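Putative esterase (Uncultured bacterium, PDB 7C4D) probably hydrolyses carboxylic ester bonds, as expected of an esterase with the alpha/beta hydrolase fold. Local coordinates at residues Ile209-Phe219 with Leu235-Ala243. Numbering follows the deposited sequence.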
loop_
_atom_site.group_PDB
_atom_site.type_symbol
_atom_site.label_atom_id
_atom_site.label_comp_id
_atom_site.label_asym_id
_atom_site.label_seq_id
_atom_site.Cartn_x
_atom_site.Cartn_y
_atom_site.Cartn_z
ATOM N N ILE A 209 -9.242 -3.561 -18.507
ATOM C CA ILE A 209 -7.826 -3.753 -18.788
ATOM C C ILE A 209 -7.701 -4.817 -19.870
ATOM O O ILE A 209 -8.512 -5.743 -19.920
ATOM C CB ILE A 209 -7.050 -4.164 -17.513
ATOM C CG1 ILE A 209 -7.647 -5.432 -16.883
ATOM C CG2 ILE A 209 -6.964 -2.995 -16.533
ATOM C CD1 ILE A 209 -6.769 -6.124 -15.861
ATOM N N ASP A 210 -6.661 -4.660 -20.691
ATOM C CA ASP A 210 -6.257 -5.630 -21.689
ATOM C C ASP A 210 -5.663 -6.850 -20.956
ATOM O O ASP A 210 -4.583 -6.751 -20.388
ATOM C CB ASP A 210 -5.297 -4.881 -22.619
ATOM C CG ASP A 210 -4.856 -5.611 -23.872
ATOM O OD1 ASP A 210 -5.405 -6.690 -24.149
ATOM O OD2 ASP A 210 -3.957 -5.080 -24.558
ATOM N N ILE A 211 -6.413 -7.959 -20.904
ATOM C CA ILE A 211 -6.080 -9.253 -20.330
ATOM C C ILE A 211 -5.664 -10.139 -21.498
ATOM O O ILE A 211 -6.183 -9.928 -22.585
ATOM C CB ILE A 211 -7.347 -9.812 -19.655
ATOM C CG1 ILE A 211 -7.422 -9.438 -18.178
ATOM C CG2 ILE A 211 -7.526 -11.312 -19.868
ATOM C CD1 ILE A 211 -8.817 -9.649 -17.611
ATOM N N PRO A 212 -4.695 -11.084 -21.370
ATOM C CA PRO A 212 -3.878 -11.253 -20.158
ATOM C C PRO A 212 -2.721 -10.255 -20.076
ATOM O O PRO A 212 -2.294 -9.697 -21.100
ATOM C CB PRO A 212 -3.286 -12.663 -20.339
ATOM C CG PRO A 212 -3.141 -12.811 -21.857
ATOM C CD PRO A 212 -4.314 -12.042 -22.429
ATOM N N VAL A 213 -2.220 -10.038 -18.845
ATOM C CA VAL A 213 -1.009 -9.251 -18.659
ATOM C C VAL A 213 0.179 -10.215 -18.654
ATOM O O VAL A 213 0.224 -11.136 -17.829
ATOM C CB VAL A 213 -1.049 -8.416 -17.365
ATOM C CG1 VAL A 213 0.172 -7.512 -17.255
ATOM C CG2 VAL A 213 -2.312 -7.591 -17.233
ATOM N N HIS A 214 1.139 -9.966 -19.553
ATOM C CA HIS A 214 2.334 -10.790 -19.722
ATOM C C HIS A 214 3.481 -10.284 -18.839
ATOM O O HIS A 214 4.543 -9.887 -19.334
ATOM C CB HIS A 214 2.774 -10.823 -21.197
ATOM C CG HIS A 214 1.749 -11.336 -22.153
ATOM N ND1 HIS A 214 1.416 -12.678 -22.242
ATOM C CD2 HIS A 214 0.989 -10.700 -23.069
ATOM C CE1 HIS A 214 0.482 -12.841 -23.158
ATOM N NE2 HIS A 214 0.209 -11.641 -23.687
ATOM N N VAL A 215 3.256 -10.284 -17.519
ATOM C CA VAL A 215 4.274 -9.873 -16.558
ATOM C C VAL A 215 4.260 -10.939 -15.478
ATOM O O VAL A 215 3.175 -11.284 -15.018
ATOM C CB VAL A 215 3.998 -8.483 -15.931
ATOM C CG1 VAL A 215 5.008 -8.112 -14.839
ATOM C CG2 VAL A 215 3.940 -7.385 -16.984
ATOM N N PRO A 216 5.427 -11.507 -15.066
ATOM C CA PRO A 216 5.473 -12.424 -13.921
ATOM C C PRO A 216 4.981 -11.756 -12.631
ATOM O O PRO A 216 5.446 -10.692 -12.281
ATOM C CB PRO A 216 6.962 -12.806 -13.783
ATOM C CG PRO A 216 7.575 -12.474 -15.125
ATOM C CD PRO A 216 6.742 -11.339 -15.705
ATOM N N ALA A 217 4.063 -12.391 -11.908
ATOM C CA ALA A 217 3.526 -11.779 -10.717
ATOM C C ALA A 217 3.570 -12.773 -9.558
ATOM O O ALA A 217 3.365 -13.968 -9.740
ATOM C CB ALA A 217 2.094 -11.345 -10.978
ATOM N N LEU A 218 3.732 -12.230 -8.351
ATOM C CA LEU A 218 3.690 -13.006 -7.109
ATOM C C LEU A 218 2.636 -12.403 -6.177
ATOM O O LEU A 218 2.685 -11.209 -5.894
ATOM C CB LEU A 218 5.087 -13.013 -6.461
ATOM C CG LEU A 218 5.173 -13.585 -5.032
ATOM C CD1 LEU A 218 4.744 -15.046 -5.003
ATOM C CD2 LEU A 218 6.596 -13.448 -4.460
ATOM N N PHE A 219 1.642 -13.213 -5.769
ATOM C CA PHE A 219 0.672 -12.819 -4.757
ATOM C C PHE A 219 1.095 -13.465 -3.439
ATOM O O PHE A 219 1.178 -14.694 -3.319
ATOM C CB PHE A 219 -0.753 -13.185 -5.204
ATOM C CG PHE A 219 -1.270 -12.333 -6.339
ATOM C CD1 PHE A 219 -0.759 -12.460 -7.630
ATOM C CD2 PHE A 219 -2.215 -11.333 -6.106
ATOM C CE1 PHE A 219 -1.219 -11.656 -8.678
ATOM C CE2 PHE A 219 -2.644 -10.498 -7.142
ATOM C CZ PHE A 219 -2.152 -10.665 -8.425
ATOM N N LEU A 235 -9.906 -15.072 -10.931
ATOM C CA LEU A 235 -9.654 -13.751 -11.505
ATOM C C LEU A 235 -8.159 -13.394 -11.515
ATOM O O LEU A 235 -7.694 -12.859 -12.524
ATOM C CB LEU A 235 -10.513 -12.691 -10.797
ATOM C CG LEU A 235 -10.247 -11.225 -11.151
ATOM C CD1 LEU A 235 -10.460 -10.935 -12.631
ATOM C CD2 LEU A 235 -11.145 -10.312 -10.327
ATOM N N ILE A 236 -7.411 -13.699 -10.424
ATOM C CA ILE A 236 -5.954 -13.541 -10.414
ATOM C C ILE A 236 -5.355 -14.182 -11.673
ATOM O O ILE A 236 -4.593 -13.532 -12.396
ATOM C CB ILE A 236 -5.305 -14.098 -9.112
ATOM C CG1 ILE A 236 -5.689 -13.261 -7.883
ATOM C CG2 ILE A 236 -3.790 -14.199 -9.262
ATOM C CD1 ILE A 236 -5.321 -13.882 -6.496
ATOM N N LYS A 237 -5.741 -15.444 -11.955
ATOM C CA LYS A 237 -5.174 -16.241 -13.044
ATOM C C LYS A 237 -5.594 -15.738 -14.429
ATOM O O LYS A 237 -4.811 -15.848 -15.372
ATOM C CB LYS A 237 -5.455 -17.737 -12.858
ATOM C CG LYS A 237 -4.722 -18.401 -11.692
ATOM C CD LYS A 237 -3.223 -18.189 -11.733
ATOM C CE LYS A 237 -2.436 -19.403 -11.282
ATOM N NZ LYS A 237 -1.175 -19.545 -12.050
ATOM N N GLU A 238 -6.810 -15.178 -14.532
ATOM C CA GLU A 238 -7.331 -14.560 -15.740
ATOM C C GLU A 238 -6.481 -13.354 -16.114
ATOM O O GLU A 238 -6.079 -13.202 -17.271
ATOM C CB GLU A 238 -8.766 -14.129 -15.444
ATOM C CG GLU A 238 -9.649 -13.951 -16.663
ATOM C CD GLU A 238 -10.979 -13.325 -16.270
ATOM O OE1 GLU A 238 -11.670 -13.903 -15.415
ATOM O OE2 GLU A 238 -11.291 -12.230 -16.770
ATOM N N ILE A 239 -6.183 -12.497 -15.127
ATOM C CA ILE A 239 -5.359 -11.328 -15.407
ATOM C C ILE A 239 -3.877 -11.723 -15.575
ATOM O O ILE A 239 -3.192 -11.238 -16.477
ATOM C CB ILE A 239 -5.552 -10.296 -14.278
ATOM C CG1 ILE A 239 -7.017 -9.887 -14.098
ATOM C CG2 ILE A 239 -4.641 -9.098 -14.456
ATOM C CD1 ILE A 239 -7.282 -9.093 -12.845
ATOM N N PHE A 240 -3.357 -12.568 -14.668
ATOM C CA PHE A 240 -1.944 -12.955 -14.655
ATOM C C PHE A 240 -1.841 -14.479 -14.733
ATOM O O PHE A 240 -1.842 -15.133 -13.691
ATOM C CB PHE A 240 -1.288 -12.518 -13.341
ATOM C CG PHE A 240 -1.293 -11.030 -13.082
ATOM C CD1 PHE A 240 -0.418 -10.188 -13.745
ATOM C CD2 PHE A 240 -2.176 -10.473 -12.180
ATOM C CE1 PHE A 240 -0.407 -8.827 -13.498
ATOM C CE2 PHE A 240 -2.185 -9.106 -11.953
ATOM C CZ PHE A 240 -1.299 -8.283 -12.614
ATOM N N PRO A 241 -1.837 -15.089 -15.947
ATOM C CA PRO A 241 -1.958 -16.542 -16.098
ATOM C C PRO A 241 -0.873 -17.361 -15.401
ATOM O O PRO A 241 -1.145 -18.437 -14.888
ATOM C CB PRO A 241 -1.900 -16.731 -17.619
ATOM C CG PRO A 241 -2.484 -15.450 -18.145
ATOM C CD PRO A 241 -1.837 -14.409 -17.250
ATOM N N ASP A 242 0.334 -16.809 -15.333
ATOM C CA ASP A 242 1.455 -17.513 -14.736
ATOM C C ASP A 242 1.760 -16.988 -13.319
ATOM O O ASP A 242 2.842 -17.213 -12.799
ATOM C CB ASP A 242 2.641 -17.460 -15.705
ATOM C CG ASP A 242 3.123 -16.045 -15.995
ATOM O OD1 ASP A 242 2.280 -15.130 -16.026
ATOM O OD2 ASP A 242 4.346 -15.864 -16.190
ATOM N N ALA A 243 0.790 -16.329 -12.668
ATOM C CA ALA A 243 0.959 -15.787 -11.338
ATOM C C ALA A 243 1.302 -16.890 -10.335
ATOM O O ALA A 243 0.787 -17.993 -10.425
ATOM C CB ALA A 243 -0.292 -15.064 -10.909
HETATM O O HOH W 1 0.904 -13.092 -16.217
HETATM O O HOH W 2 1.894 -13.414 -13.668
HETATM O O HOH W 3 4.663 -15.484 -11.651
#
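The Phe240 ring lies between Ala217 CB on one face and Ile239 CG2 on the other. The Ala217 methyl makes a CH-pi contact, with CB 4.2 Å from the Phe240 ring centroid and offset toward the rim. Ile236 CG2 sits over one face of the Phe219 ring, 3.9 Å from its centroid. The edge of that ring meets Phe240 CD2, 3.8 Å from Phe219 CZ. The two ring planes meet obliquely, at 56°. Phe240 CG is anti to its own carbonyl carbon (chi1 -61°), which sends the ring in between Val213, Ala217 and Phe219. Val213 runs alongside it, with CB 3.9 Å from Phe240 CE1. Replacing Phe240 by an alanine would probably open a gap between these three side chains and take away the neighbour at the edge of Phe219.

Farther along, Ile239 CG2 also touches Ile209 CD1 and Val213 CG2. The Val213 N-H gives a nearly straight hydrogen bond (168°) to Ile239 O, 2.8 Å from N to O, at the helix end. Pro212, after a cis peptide bond, packs CB on Pro241 CG at 3.6 Å. Water 3 donates to both Ala217 O and Asp242 O. Lys237 NZ donates hydrogen bonds to Pro241 O and Ala243 O, tying the helix to the type I turn from Phe240 to Ala243.

The contact joins parts of the beta-alpha-beta unit of strand 217-222, helix 232-239 and strand 244-248: the loop into the first strand and that strand's start meet the helix end and the turn after it. Met103 of helix 97-108 and Val118 of strand 113-119 also touch Phe219. Apolar packing thus carries most of the contact, while one direct backbone hydrogen bond and a water bridge join its polar atoms.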